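Mercuric reductase (Metallosphaera sedula, PDB 4YWO) probably catalyses the NADPH-dependent reduction of mercuric ion to elemental mercury, working as an FAD-containing homodimer of the pyridine nucleotide-disulfide oxidoreductase family. Local coordinates at residues R173-A178 / E257-L262; F189-S194 / E226-A231; G279-E284 / R295-H300; V290-R295 / H333-E338. One frame throughout, in Å; residues are numbered along the deposited sequence. Where two conformers were deposited one is given.

Interaction 1 (R173-A178 / E257-L262); sequences RIDSLA and EADEIL
Two nearly straight backbone bonds tie strand 176-178 to strand 260-262: Leu262 N to Ala178 O at 2.8 Å and Ala178 N to Glu260 O at 3.0 Å, each acceptor met in its carbonyl plane. Upstream, Asp259 OD2 uses its anti lone pair to accept Asp175 N at 2.8 Å. Ser176 OG, set between its N and carbonyl carbon (chi1 57°), accepts Asp259 N at 2.8 Å, while Ser176 O takes weak bonds from Asp259 N and Glu260 N. Ala178 CB meets Ala258 CB at 4.1 Å, and the CD1 tip of Leu177 lies against Leu262 CB at 3.9 Å. The Ile174 side chain crosses that of Glu260 at about a right angle, its CD1 on Glu260 CB. The Glu260 chain bends at chi2; its OE2 accepts Ile261 N, and salt bridges run to Lys247 and Arg172. The contact joins interior strand 176-180 to outermost strand 260-263 of a four-stranded parallel sheet, consistent with the Rossmann-type NADPH-binding domain of this family. The Asp259 OD2 and Ser176 OG bonds carry the pairing where those to Ser176 O are weak. Asp175 OD2 and Asp259 OD2 lie 4.0 Å apart, a like-charge repulsion that Asp175 N-H probably offsets in part.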
loop_
_atom_site.group_PDB
_atom_site.type_symbol
_atom_site.label_atom_id
_atom_site.label_comp_id
_atom_site.label_asym_id
_atom_site.label_seq_id
_atom_site.Cartn_x
_atom_site.Cartn_y
_atom_site.Cartn_z
ATOM N N ARG A 173 30.418 -17.948 -3.113
ATOM C CA ARG A 173 30.355 -16.780 -2.285
ATOM C C ARG A 173 31.362 -15.803 -2.782
ATOM O O ARG A 173 32.543 -16.128 -3.009
ATOM C CB ARG A 173 30.671 -17.138 -0.859
ATOM C CG ARG A 173 29.538 -17.969 -0.354
ATOM C CD ARG A 173 29.861 -18.544 0.980
ATOM N NE ARG A 173 29.786 -17.538 2.023
ATOM C CZ ARG A 173 29.615 -17.896 3.240
ATOM N NH1 ARG A 173 29.544 -19.188 3.507
ATOM N NH2 ARG A 173 29.563 -16.969 4.186
ATOM N N ILE A 174 30.988 -14.568 -3.022
ATOM C CA ILE A 174 31.910 -13.524 -3.434
ATOM C C ILE A 174 32.028 -12.430 -2.433
ATOM O O ILE A 174 31.102 -12.235 -1.591
ATOM C CB ILE A 174 31.520 -12.935 -4.844
ATOM C CG1 ILE A 174 30.218 -12.156 -4.753
ATOM C CG2 ILE A 174 31.357 -14.025 -5.900
ATOM C CD1 ILE A 174 29.745 -11.494 -6.025
ATOM N N ASP A 175 33.136 -11.707 -2.468
ATOM C CA ASP A 175 33.344 -10.524 -1.622
ATOM C C ASP A 175 33.113 -9.168 -2.231
ATOM O O ASP A 175 33.003 -8.180 -1.501
ATOM C CB ASP A 175 34.775 -10.460 -1.072
ATOM C CG ASP A 175 35.141 -11.719 -0.270
ATOM O OD1 ASP A 175 34.248 -12.355 0.367
ATOM O OD2 ASP A 175 36.335 -12.068 -0.284
ATOM N N SER A 176 33.154 -9.067 -3.563
ATOM C CA SER A 176 33.087 -7.813 -4.275
ATOM C C SER A 176 32.404 -8.077 -5.589
ATOM O O SER A 176 32.535 -9.128 -6.179
ATOM C CB SER A 176 34.434 -7.109 -4.408
ATOM O OG SER A 176 35.314 -8.035 -5.071
ATOM N N LEU A 177 31.660 -7.075 -6.090
ATOM C CA LEU A 177 30.846 -7.118 -7.270
ATOM C C LEU A 177 30.881 -5.799 -8.010
ATOM O O LEU A 177 30.668 -4.751 -7.416
ATOM C CB LEU A 177 29.382 -7.509 -6.944
ATOM C CG LEU A 177 28.448 -7.646 -8.105
ATOM C CD1 LEU A 177 28.775 -8.871 -8.954
ATOM C CD2 LEU A 177 27.008 -7.784 -7.625
ATOM N N ALA A 178 31.214 -5.835 -9.295
ATOM C CA ALA A 178 31.066 -4.682 -10.165
ATOM C C ALA A 178 29.837 -4.852 -11.022
ATOM O O ALA A 178 29.696 -5.788 -11.787
ATOM C CB ALA A 178 32.310 -4.428 -11.013
ATOM N N GLU A 257 38.343 -3.320 -9.552
ATOM C CA GLU A 257 38.609 -4.727 -9.486
ATOM C C GLU A 257 37.577 -5.368 -8.604
ATOM O O GLU A 257 37.261 -4.816 -7.582
ATOM C CB GLU A 257 40.000 -5.016 -8.928
ATOM C CG GLU A 257 40.375 -6.501 -9.106
ATOM C CD GLU A 257 41.898 -6.784 -8.973
ATOM O OE1 GLU A 257 42.655 -5.806 -8.733
ATOM O OE2 GLU A 257 42.319 -7.971 -9.096
ATOM N N ALA A 258 37.071 -6.525 -8.961
ATOM C CA ALA A 258 36.068 -7.190 -8.178
ATOM C C ALA A 258 36.134 -8.642 -8.419
ATOM O O ALA A 258 36.628 -9.077 -9.489
ATOM C CB ALA A 258 34.668 -6.665 -8.595
ATOM N N ASP A 259 35.558 -9.426 -7.545
ATOM C CA ASP A 259 35.471 -10.857 -7.721
ATOM C C ASP A 259 34.620 -11.287 -8.909
ATOM O O ASP A 259 34.864 -12.310 -9.533
ATOM C CB ASP A 259 34.916 -11.594 -6.484
ATOM C CG ASP A 259 35.814 -11.544 -5.310
ATOM O OD1 ASP A 259 37.033 -11.289 -5.553
ATOM O OD2 ASP A 259 35.324 -11.701 -4.137
ATOM N N GLU A 260 33.534 -10.501 -9.194
ATOM C CA GLU A 260 32.652 -10.857 -10.199
ATOM C C GLU A 260 32.101 -9.555 -10.823
ATOM O O GLU A 260 32.177 -8.498 -10.209
ATOM C CB GLU A 260 31.534 -11.692 -9.573
ATOM C CG GLU A 260 30.628 -12.421 -10.559
ATOM C CD GLU A 260 31.441 -13.133 -11.642
ATOM O OE1 GLU A 260 31.867 -14.288 -11.392
ATOM O OE2 GLU A 260 31.663 -12.539 -12.729
ATOM N N ILE A 261 31.603 -9.698 -12.036
ATOM C CA ILE A 261 30.953 -8.679 -12.828
ATOM C C ILE A 261 29.496 -9.104 -13.091
ATOM O O ILE A 261 29.221 -10.235 -13.455
ATOM C CB ILE A 261 31.669 -8.421 -14.147
ATOM C CG1 ILE A 261 33.050 -7.811 -13.879
ATOM C CG2 ILE A 261 30.899 -7.469 -15.003
ATOM C CD1 ILE A 261 33.889 -8.004 -15.188
ATOM N N LEU A 262 28.559 -8.168 -12.849
ATOM C CA LEU A 262 27.129 -8.420 -13.102
ATOM C C LEU A 262 26.697 -7.434 -14.188
ATOM O O LEU A 262 26.840 -6.198 -14.018
ATOM C CB LEU A 262 26.216 -8.231 -11.833
ATOM C CG LEU A 262 24.735 -8.219 -12.189
ATOM C CD1 LEU A 262 24.215 -9.542 -12.691
ATOM C CD2 LEU A 262 24.098 -7.774 -10.882
#

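Interaction 2 (F189-S194 / E226-A231); sequences FAQMYS and ENDGVA
Ser194, Asp228 and Val230 make the innermost layer of this small contact, in which no direct hydrogen bond is clear. Ser194 OG rests against Asp228 CB at 3.5 Å, and the CG2 branch of Val230 comes alongside it, 3.8 Å from Ser194 OG. The same methyl reaches Ala190 CB at 4.1 Å, one helical turn back, so a single branch spans two turns. Val230 has CG1 anti to its backbone N (chi1 177°), which places CG2 beside that N and toward the helix. Ser194 OG sits between its own N and carbonyl carbon (chi1 67°), folded back over the preceding turn, where the carbonyl oxygens of Ala190 and Gln191 both lie within hydrogen-bonding distance.

The polar link is made by water. It accepts from Gln191 NE2 at 2.7 Å and donates to Asp228 OD2 at 2.8 Å, joining two flat groups whose planes stand almost perpendicular, 86° apart. Gln191 reaches that water with an extended chain, and its OE1 is held by Gln348 N. Asp228 OD2 has a stronger partner in Arg195, a salt bridge.

Behind these side chains, a Schellman motif ends helix 215-227, with Gly229 at positive phi as C-prime residue, Gly229 N bonded to Glu226 O at 2.9 Å and Val230 N to Met225 O. The chain thus turns into strand 231-233, while Ala190 of helix 184-194 packs on Met225 and on Val200 and Ile202 of strand 199-203, in the four-stranded parallel sheet of what is probably the Rossmann-type NADPH-binding domain.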
loop_
_atom_site.group_PDB
_atom_site.type_symbol
_atom_site.label_atom_id
_atom_site.label_comp_id
_atom_site.label_asym_id
_atom_site.label_seq_id
_atom_site.Cartn_x
_atom_site.Cartn_y
_atom_site.Cartn_z
ATOM N N PHE A 189 19.824 -5.391 -7.590
ATOM C CA PHE A 189 20.922 -6.328 -7.258
ATOM C C PHE A 189 21.978 -5.689 -6.441
ATOM O O PHE A 189 22.619 -6.349 -5.600
ATOM C CB PHE A 189 21.517 -6.956 -8.581
ATOM C CG PHE A 189 20.649 -8.023 -9.167
ATOM C CD1 PHE A 189 20.670 -9.287 -8.598
ATOM C CD2 PHE A 189 19.927 -7.846 -10.334
ATOM C CE1 PHE A 189 19.861 -10.281 -9.017
ATOM C CE2 PHE A 189 19.145 -8.929 -10.833
ATOM C CZ PHE A 189 19.081 -10.124 -10.098
ATOM N N ALA A 190 22.319 -4.409 -6.669
ATOM C CA ALA A 190 23.294 -3.754 -5.824
ATOM C C ALA A 190 22.852 -3.695 -4.378
ATOM O O ALA A 190 23.660 -3.983 -3.462
ATOM C CB ALA A 190 23.652 -2.379 -6.305
ATOM N N GLN A 191 21.607 -3.354 -4.091
ATOM C CA GLN A 191 21.156 -3.353 -2.747
ATOM C C GLN A 191 21.121 -4.776 -2.165
ATOM O O GLN A 191 21.543 -4.978 -1.065
ATOM C CB GLN A 191 19.767 -2.725 -2.621
ATOM C CG GLN A 191 19.295 -2.773 -1.183
ATOM C CD GLN A 191 17.995 -1.936 -0.987
ATOM O OE1 GLN A 191 16.930 -2.585 -0.851
ATOM N NE2 GLN A 191 18.182 -0.745 -0.540
ATOM N N MET A 192 20.671 -5.768 -2.922
ATOM C CA MET A 192 20.613 -7.108 -2.527
ATOM C C MET A 192 22.000 -7.602 -2.090
ATOM O O MET A 192 22.145 -8.080 -0.954
ATOM C CB MET A 192 20.120 -8.004 -3.656
ATOM C CG MET A 192 19.951 -9.494 -3.398
ATOM S SD MET A 192 19.716 -10.453 -4.911
ATOM C CE MET A 192 18.206 -9.729 -5.609
ATOM N N TYR A 193 23.025 -7.389 -2.947
ATOM C CA TYR A 193 24.353 -7.953 -2.607
ATOM C C TYR A 193 25.024 -7.144 -1.587
ATOM O O TYR A 193 25.680 -7.699 -0.679
ATOM C CB TYR A 193 25.178 -8.089 -3.922
ATOM C CG TYR A 193 24.983 -9.436 -4.601
ATOM C CD1 TYR A 193 23.782 -9.842 -5.199
ATOM C CD2 TYR A 193 26.000 -10.422 -4.567
ATOM C CE1 TYR A 193 23.589 -11.137 -5.715
ATOM C CE2 TYR A 193 25.826 -11.641 -5.125
ATOM C CZ TYR A 193 24.662 -12.033 -5.693
ATOM O OH TYR A 193 24.498 -13.278 -6.192
ATOM N N SER A 194 24.850 -5.823 -1.561
ATOM C CA SER A 194 25.444 -5.045 -0.452
ATOM C C SER A 194 24.910 -5.458 0.909
ATOM O O SER A 194 25.653 -5.554 1.902
ATOM C CB SER A 194 25.325 -3.564 -0.711
ATOM O OG SER A 194 24.006 -3.114 -0.678
ATOM N N GLU A 226 24.040 4.640 -1.704
ATOM C CA GLU A 226 25.123 5.067 -0.809
ATOM C C GLU A 226 24.823 4.766 0.592
ATOM O O GLU A 226 25.788 4.352 1.346
ATOM C CB GLU A 226 25.462 6.521 -1.064
ATOM C CG GLU A 226 26.132 6.666 -2.451
ATOM C CD GLU A 226 26.549 8.096 -2.840
ATOM O OE1 GLU A 226 26.083 9.055 -2.176
ATOM O OE2 GLU A 226 27.294 8.258 -3.880
ATOM N N ASN A 227 23.559 4.787 0.989
ATOM C CA ASN A 227 23.173 4.444 2.368
ATOM C C ASN A 227 23.501 2.968 2.692
ATOM O O ASN A 227 23.691 2.629 3.840
ATOM C CB ASN A 227 21.671 4.751 2.635
ATOM C CG ASN A 227 21.352 6.239 2.757
ATOM O OD1 ASN A 227 22.238 7.110 2.859
ATOM N ND2 ASN A 227 20.032 6.552 2.725
ATOM N N ASP A 228 23.600 2.089 1.698
ATOM C CA ASP A 228 24.012 0.703 1.958
ATOM C C ASP A 228 25.448 0.437 1.563
ATOM O O ASP A 228 25.896 -0.698 1.475
ATOM C CB ASP A 228 23.138 -0.287 1.215
ATOM C CG ASP A 228 21.999 -0.819 2.107
ATOM O OD1 ASP A 228 22.175 -1.031 3.305
ATOM O OD2 ASP A 228 20.957 -1.048 1.564
ATOM N N GLY A 229 26.203 1.458 1.344
ATOM C CA GLY A 229 27.612 1.283 1.110
ATOM C C GLY A 229 27.973 0.954 -0.297
ATOM O O GLY A 229 29.100 0.582 -0.562
ATOM N N VAL A 230 27.075 1.119 -1.235
ATOM C CA VAL A 230 27.408 0.925 -2.610
ATOM C C VAL A 230 28.170 2.143 -3.132
ATOM O O VAL A 230 27.762 3.273 -2.900
ATOM C CB VAL A 230 26.106 0.735 -3.480
ATOM C CG1 VAL A 230 26.413 0.602 -4.950
ATOM C CG2 VAL A 230 25.277 -0.440 -3.028
ATOM N N ALA A 231 29.195 1.907 -3.919
ATOM C CA ALA A 231 30.000 2.950 -4.600
ATOM C C ALA A 231 29.275 3.179 -5.937
ATOM O O ALA A 231 29.104 2.262 -6.742
ATOM C CB ALA A 231 31.415 2.433 -4.904
HETATM O O HOH W 1 20.754 0.140 -0.940
#

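Interaction 3 (G279-E284 / R295-H300); sequences GVRLNE and RTDNPH
A water oxygen is the best-held polar atom, gripped by three bonds: it accepts Arg281 N at 3.0 Å and Asp297 N at 3.0 Å, and donates to Asp297 OD2 at 2.6 Å. It so joins the backbones of the two segments to each other and to the carboxylate. Arg281 NH1 adds a weak bond to Asp297 OD2 at 3.3 Å. The guanidinium completes a salt bridge by bringing the same NH1 to Asp297 OD1 at 3.2 Å, close to its own plane. Both NH1 bonds are bent, and the two flat groups are turned 41° apart, so charge rather than directed bonding probably dominates. A bend at chi3 (45°) curls the Arg281 chain round the carboxylate, with Arg281 CD touching Asp297 OD2.

Next to this pair, the branched ends of Val280 and Thr296 cross obliquely. Val280 CG2 lies 3.7 Å from Thr296 OG1, and Val280 CG1 lies against Thr296 CG2. Ile288 packs on both residues, while Thr296 OG1 is hydrogen-bonded to Ile301 O. Gly279, at positive phi, sets its carbonyl oxygen 3.5 Å from Asp297 CB.

Asn298 ND2 reaches Ala278 O and Pro125 O. Asn298 OD1 accepts His300 N at 2.9 Å, the donor standing above the amide plane: an Asx turn leading into strand 301-303, an outermost strand of the five-stranded parallel sheet typical of a Rossmann-type nucleotide-binding domain.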
loop_
_atom_site.group_PDB
_atom_site.type_symbol
_atom_site.label_atom_id
_atom_site.label_comp_id
_atom_site.label_asym_id
_atom_site.label_seq_id
_atom_site.Cartn_x
_atom_site.Cartn_y
_atom_site.Cartn_z
ATOM N N GLY A 279 6.354 -11.606 -42.848
ATOM C CA GLY A 279 6.006 -10.233 -43.131
ATOM C C GLY A 279 5.935 -9.354 -41.854
ATOM O O GLY A 279 5.205 -8.406 -41.809
ATOM N N VAL A 280 6.655 -9.766 -40.816
ATOM C CA VAL A 280 6.663 -9.012 -39.539
ATOM C C VAL A 280 7.953 -8.224 -39.502
ATOM O O VAL A 280 9.011 -8.725 -39.874
ATOM C CB VAL A 280 6.572 -10.004 -38.374
ATOM C CG1 VAL A 280 6.752 -9.284 -37.025
ATOM C CG2 VAL A 280 5.268 -10.762 -38.405
ATOM N N ARG A 281 7.862 -6.981 -39.055
ATOM C CA ARG A 281 8.973 -6.059 -38.998
ATOM C C ARG A 281 9.382 -5.692 -37.570
ATOM O O ARG A 281 8.644 -5.999 -36.612
ATOM C CB ARG A 281 8.595 -4.764 -39.732
ATOM C CG ARG A 281 8.287 -5.014 -41.235
ATOM C CD ARG A 281 7.575 -3.864 -41.929
ATOM N NE ARG A 281 8.201 -2.603 -41.581
ATOM C CZ ARG A 281 7.554 -1.450 -41.338
ATOM N NH1 ARG A 281 6.211 -1.372 -41.399
ATOM N NH2 ARG A 281 8.261 -0.367 -40.995
ATOM N N LEU A 282 10.525 -5.067 -37.438
ATOM C CA LEU A 282 11.036 -4.637 -36.150
ATOM C C LEU A 282 10.855 -3.145 -35.985
ATOM O O LEU A 282 10.759 -2.431 -36.978
ATOM C CB LEU A 282 12.490 -4.951 -36.002
ATOM C CG LEU A 282 12.872 -6.416 -36.070
ATOM C CD1 LEU A 282 14.340 -6.632 -35.849
ATOM C CD2 LEU A 282 12.067 -7.279 -35.066
ATOM N N ASN A 283 10.676 -2.694 -34.752
ATOM C CA ASN A 283 10.581 -1.251 -34.463
ATOM C C ASN A 283 11.932 -0.712 -34.199
ATOM O O ASN A 283 12.947 -1.408 -34.193
ATOM C CB ASN A 283 9.615 -0.968 -33.296
ATOM C CG ASN A 283 10.022 -1.667 -32.013
ATOM O OD1 ASN A 283 11.192 -1.780 -31.694
ATOM N ND2 ASN A 283 9.027 -2.175 -31.308
ATOM N N GLU A 284 11.995 0.594 -33.924
ATOM C CA GLU A 284 13.285 1.210 -33.728
ATOM C C GLU A 284 14.024 0.749 -32.486
ATOM O O GLU A 284 15.203 0.925 -32.399
ATOM C CB GLU A 284 13.177 2.752 -33.753
ATOM C CG GLU A 284 12.068 3.313 -32.883
ATOM C CD GLU A 284 12.001 4.823 -32.983
ATOM O OE1 GLU A 284 12.501 5.389 -34.000
ATOM O OE2 GLU A 284 11.475 5.446 -32.030
ATOM N N ARG A 295 -1.258 -5.571 -33.128
ATOM C CA ARG A 295 -1.210 -6.264 -34.449
ATOM C C ARG A 295 0.011 -5.898 -35.216
ATOM O O ARG A 295 0.415 -4.716 -35.342
ATOM C CB ARG A 295 -2.495 -5.869 -35.230
ATOM C CG ARG A 295 -2.811 -6.734 -36.447
ATOM C CD ARG A 295 -4.114 -6.186 -37.150
ATOM N NE ARG A 295 -5.258 -6.236 -36.201
ATOM C CZ ARG A 295 -5.818 -5.176 -35.522
ATOM N NH1 ARG A 295 -5.362 -3.941 -35.656
ATOM N NH2 ARG A 295 -6.820 -5.369 -34.699
ATOM N N THR A 296 0.710 -6.885 -35.812
ATOM C CA THR A 296 1.909 -6.608 -36.578
ATOM C C THR A 296 1.505 -6.149 -38.025
ATOM O O THR A 296 0.340 -6.111 -38.341
ATOM C CB THR A 296 2.818 -7.898 -36.765
ATOM O OG1 THR A 296 2.180 -8.909 -37.576
ATOM C CG2 THR A 296 3.224 -8.503 -35.407
ATOM N N ASP A 297 2.498 -5.999 -38.867
ATOM C CA ASP A 297 2.251 -5.778 -40.360
ATOM C C ASP A 297 1.568 -6.931 -41.070
ATOM O O ASP A 297 0.874 -6.699 -42.085
ATOM C CB ASP A 297 3.551 -5.374 -41.046
ATOM C CG ASP A 297 4.021 -4.008 -40.573
ATOM O OD1 ASP A 297 3.460 -3.016 -41.061
ATOM O OD2 ASP A 297 4.905 -3.874 -39.728
ATOM N N ASN A 298 1.642 -8.158 -40.527
ATOM C CA ASN A 298 0.835 -9.256 -40.956
ATOM C C ASN A 298 -0.380 -9.252 -40.157
ATOM O O ASN A 298 -0.333 -9.433 -38.941
ATOM C CB ASN A 298 1.597 -10.560 -40.778
ATOM C CG ASN A 298 0.817 -11.770 -41.126
ATOM O OD1 ASN A 298 -0.420 -11.860 -41.091
ATOM N ND2 ASN A 298 1.574 -12.833 -41.432
ATOM N N PRO A 299 -1.556 -8.981 -40.754
ATOM C CA PRO A 299 -2.763 -8.801 -39.919
ATOM C C PRO A 299 -3.278 -10.019 -39.198
ATOM O O PRO A 299 -4.173 -9.904 -38.354
ATOM C CB PRO A 299 -3.844 -8.274 -40.965
ATOM C CG PRO A 299 -3.385 -8.982 -42.218
ATOM C CD PRO A 299 -1.896 -8.960 -42.219
ATOM N N HIS A 300 -2.679 -11.187 -39.449
ATOM C CA HIS A 300 -3.023 -12.366 -38.711
ATOM C C HIS A 300 -2.045 -12.673 -37.542
ATOM O O HIS A 300 -2.231 -13.722 -36.919
ATOM C CB HIS A 300 -2.978 -13.573 -39.626
ATOM C CG HIS A 300 -3.902 -13.437 -40.786
ATOM N ND1 HIS A 300 -5.274 -13.478 -40.630
ATOM C CD2 HIS A 300 -3.676 -13.092 -42.073
ATOM C CE1 HIS A 300 -5.857 -13.267 -41.798
ATOM N NE2 HIS A 300 -4.908 -13.019 -42.689
HETATM O O HOH W 2 5.309 -5.774 -37.997
#

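Interaction 4 (V290-R295 / H333-E338); sequences VDDELR and HKRVDE
Glu293 turns CG beside its backbone N (chi1 -59°) and then runs extended, while Arg295 starts with CG anti to its N (chi1 -165°) and bends at chi3; together these torsions bring carboxylate and guanidinium up to His333. Glu293 OE1 accepts three N-H groups: Arg295 NH2 at 2.7 Å, Arg295 NH1 at 2.8 Å and His333 ND1 at 2.7 Å. Arg295 grips end-on, with OE1 in its plane, whereas the imidazole plane stands 69° from the carboxylate. Such a crowd of donors would probably keep Glu293 ionised. Arg295 NH1 also makes a salt bridge, its hydrogen bond weak, to Asp291 OD2.

In the type I turn from Asp291 to Leu294, Asp291 OD1 accepts Glu293 N at 2.9 Å, an Asx turn, and Arg295 N just beyond the turn at 3.0 Å. Asp292 and Arg335 run side by side, pointing the same way, in a salt bridge whose hydrogen bond, Arg335 NH1 to Asp292 OD2 at 3.2 Å, is weak.

Asn327 of helix 314-330 bonds through ND2 to both Glu293 O and Lys334 O. Leu294 and Val336 pack on that helix, Leu294 also pairs its backbone with Ala303 of strand 301-303, and Val336 touches Val434 of the second subunit.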
loop_
_atom_site.group_PDB
_atom_site.type_symbol
_atom_site.label_atom_id
_atom_site.label_comp_id
_atom_site.label_asym_id
_atom_site.label_seq_id
_atom_site.Cartn_x
_atom_site.Cartn_y
_atom_site.Cartn_z
ATOM N N VAL A 290 4.350 -3.252 -33.809
ATOM C CA VAL A 290 2.923 -3.453 -33.710
ATOM C C VAL A 290 2.161 -2.119 -33.630
ATOM O O VAL A 290 2.777 -1.096 -33.262
ATOM C CB VAL A 290 2.405 -4.316 -32.495
ATOM C CG1 VAL A 290 2.921 -5.750 -32.584
ATOM C CG2 VAL A 290 2.760 -3.638 -31.133
ATOM N N ASP A 291 0.893 -2.180 -33.996
ATOM C CA ASP A 291 0.011 -1.002 -33.773
ATOM C C ASP A 291 -0.506 -0.998 -32.337
ATOM O O ASP A 291 -0.128 -1.848 -31.580
ATOM C CB ASP A 291 -1.073 -0.935 -34.828
ATOM C CG ASP A 291 -2.046 -2.035 -34.752
ATOM O OD1 ASP A 291 -2.143 -2.748 -33.735
ATOM O OD2 ASP A 291 -2.832 -2.250 -35.760
ATOM N N ASP A 292 -1.321 -0.033 -31.927
ATOM C CA ASP A 292 -1.876 -0.064 -30.543
ATOM C C ASP A 292 -2.740 -1.216 -30.190
ATOM O O ASP A 292 -2.981 -1.415 -29.025
ATOM C CB ASP A 292 -2.844 1.127 -30.355
ATOM C CG ASP A 292 -2.186 2.378 -30.349
ATOM O OD1 ASP A 292 -0.939 2.374 -30.362
ATOM O OD2 ASP A 292 -2.935 3.388 -30.309
ATOM N N GLU A 293 -3.258 -2.002 -31.152
ATOM C CA GLU A 293 -4.075 -3.143 -30.922
ATOM C C GLU A 293 -3.207 -4.498 -30.930
ATOM O O GLU A 293 -3.811 -5.582 -30.851
ATOM C CB GLU A 293 -5.181 -3.232 -32.023
ATOM C CG GLU A 293 -6.013 -1.953 -31.991
ATOM C CD GLU A 293 -7.068 -1.852 -33.116
ATOM O OE1 GLU A 293 -7.254 -2.842 -33.832
ATOM O OE2 GLU A 293 -7.722 -0.754 -33.202
ATOM N N LEU A 294 -1.919 -4.244 -30.967
ATOM C CA LEU A 294 -0.863 -5.271 -30.780
ATOM C C LEU A 294 -0.701 -6.088 -32.062
ATOM O O LEU A 294 -0.166 -7.225 -32.056
ATOM C CB LEU A 294 -1.186 -6.197 -29.607
ATOM C CG LEU A 294 -1.268 -5.385 -28.283
ATOM C CD1 LEU A 294 -1.594 -6.232 -27.077
ATOM C CD2 LEU A 294 0.029 -4.615 -28.067
ATOM N N ARG A 295 -1.258 -5.571 -33.128
ATOM C CA ARG A 295 -1.210 -6.264 -34.449
ATOM C C ARG A 295 0.011 -5.898 -35.216
ATOM O O ARG A 295 0.415 -4.716 -35.342
ATOM C CB ARG A 295 -2.495 -5.869 -35.230
ATOM C CG ARG A 295 -2.811 -6.734 -36.447
ATOM C CD ARG A 295 -4.114 -6.186 -37.150
ATOM N NE ARG A 295 -5.258 -6.236 -36.201
ATOM C CZ ARG A 295 -5.818 -5.176 -35.522
ATOM N NH1 ARG A 295 -5.362 -3.941 -35.656
ATOM N NH2 ARG A 295 -6.820 -5.369 -34.699
ATOM N N HIS A 333 -10.834 -4.331 -31.273
ATOM C CA HIS A 333 -9.896 -3.306 -31.519
ATOM C C HIS A 333 -9.453 -2.678 -30.156
ATOM O O HIS A 333 -9.249 -1.452 -30.109
ATOM C CB HIS A 333 -10.550 -2.327 -32.419
ATOM C CG HIS A 333 -10.825 -2.888 -33.771
ATOM N ND1 HIS A 333 -9.842 -2.984 -34.721
ATOM C CD2 HIS A 333 -11.953 -3.420 -34.313
ATOM C CE1 HIS A 333 -10.363 -3.524 -35.825
ATOM N NE2 HIS A 333 -11.632 -3.792 -35.598
ATOM N N LYS A 334 -9.224 -3.560 -29.163
ATOM C CA LYS A 334 -8.782 -3.211 -27.778
ATOM C C LYS A 334 -7.336 -2.861 -27.719
ATOM O O LYS A 334 -6.493 -3.344 -28.541
ATOM C CB LYS A 334 -9.098 -4.287 -26.826
ATOM C CG LYS A 334 -10.590 -4.563 -26.869
ATOM C CD LYS A 334 -11.101 -5.375 -25.718
ATOM C CE LYS A 334 -12.635 -5.311 -25.781
ATOM N NZ LYS A 334 -13.223 -6.417 -24.987
ATOM N N ARG A 335 -7.028 -1.963 -26.748
ATOM C CA ARG A 335 -5.723 -1.421 -26.551
ATOM C C ARG A 335 -5.346 -1.463 -25.101
ATOM O O ARG A 335 -6.240 -1.597 -24.261
ATOM C CB ARG A 335 -5.690 -0.010 -26.989
ATOM C CG ARG A 335 -6.342 0.063 -28.330
ATOM C CD ARG A 335 -6.116 1.378 -28.953
ATOM N NE ARG A 335 -7.023 2.353 -28.391
ATOM C CZ ARG A 335 -6.934 3.639 -28.749
ATOM N NH1 ARG A 335 -6.043 4.013 -29.685
ATOM N NH2 ARG A 335 -7.728 4.537 -28.195
ATOM N N VAL A 336 -4.048 -1.379 -24.788
ATOM C CA VAL A 336 -3.689 -1.264 -23.393
ATOM C C VAL A 336 -2.867 -0.011 -23.347
ATOM O O VAL A 336 -1.715 0.020 -23.844
ATOM C CB VAL A 336 -2.960 -2.499 -22.800
ATOM C CG1 VAL A 336 -1.873 -2.919 -23.686
ATOM C CG2 VAL A 336 -2.423 -2.209 -21.396
ATOM N N ASP A 337 -3.481 0.982 -22.713
ATOM C CA ASP A 337 -2.845 2.321 -22.460
ATOM C C ASP A 337 -1.611 2.258 -21.561
ATOM O O ASP A 337 -1.761 2.086 -20.335
ATOM C CB ASP A 337 -3.927 3.175 -21.818
ATOM C CG ASP A 337 -3.424 4.568 -21.300
ATOM O OD1 ASP A 337 -2.407 5.118 -21.815
ATOM O OD2 ASP A 337 -4.105 5.084 -20.366
ATOM N N GLU A 338 -0.427 2.397 -22.149
ATOM C CA GLU A 338 0.822 2.291 -21.404
ATOM C C GLU A 338 1.020 3.422 -20.398
ATOM O O GLU A 338 1.851 3.316 -19.496
ATOM C CB GLU A 338 2.012 2.234 -22.365
ATOM C CG GLU A 338 3.039 1.168 -22.018
ATOM C CD GLU A 338 3.708 0.582 -23.246
ATOM O OE1 GLU A 338 3.112 0.654 -24.341
ATOM O OE2 GLU A 338 4.831 0.049 -23.117
#

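The four contacts form two pairs at distant places in the subunit. Interactions 1 and 2 have centres 13 Å apart and lie in the same domain, one in the sheet and one in the helices against it; interaction 2 is nested within the loop closed by interaction 1. They touch where Leu262 CD2 meets Phe189 CB at 3.6 Å, and Phe189 in turn touches FAD. Interactions 3 and 4 come later, with centres about 38 to 42 Å from those of interactions 1 and 2; their segments alternate along the chain and share Arg295. Interaction 3 lies within the loop between strands 267-269 and 301-303, and interaction 4 joins that loop to the one after helix 314-330, at the dimer interface.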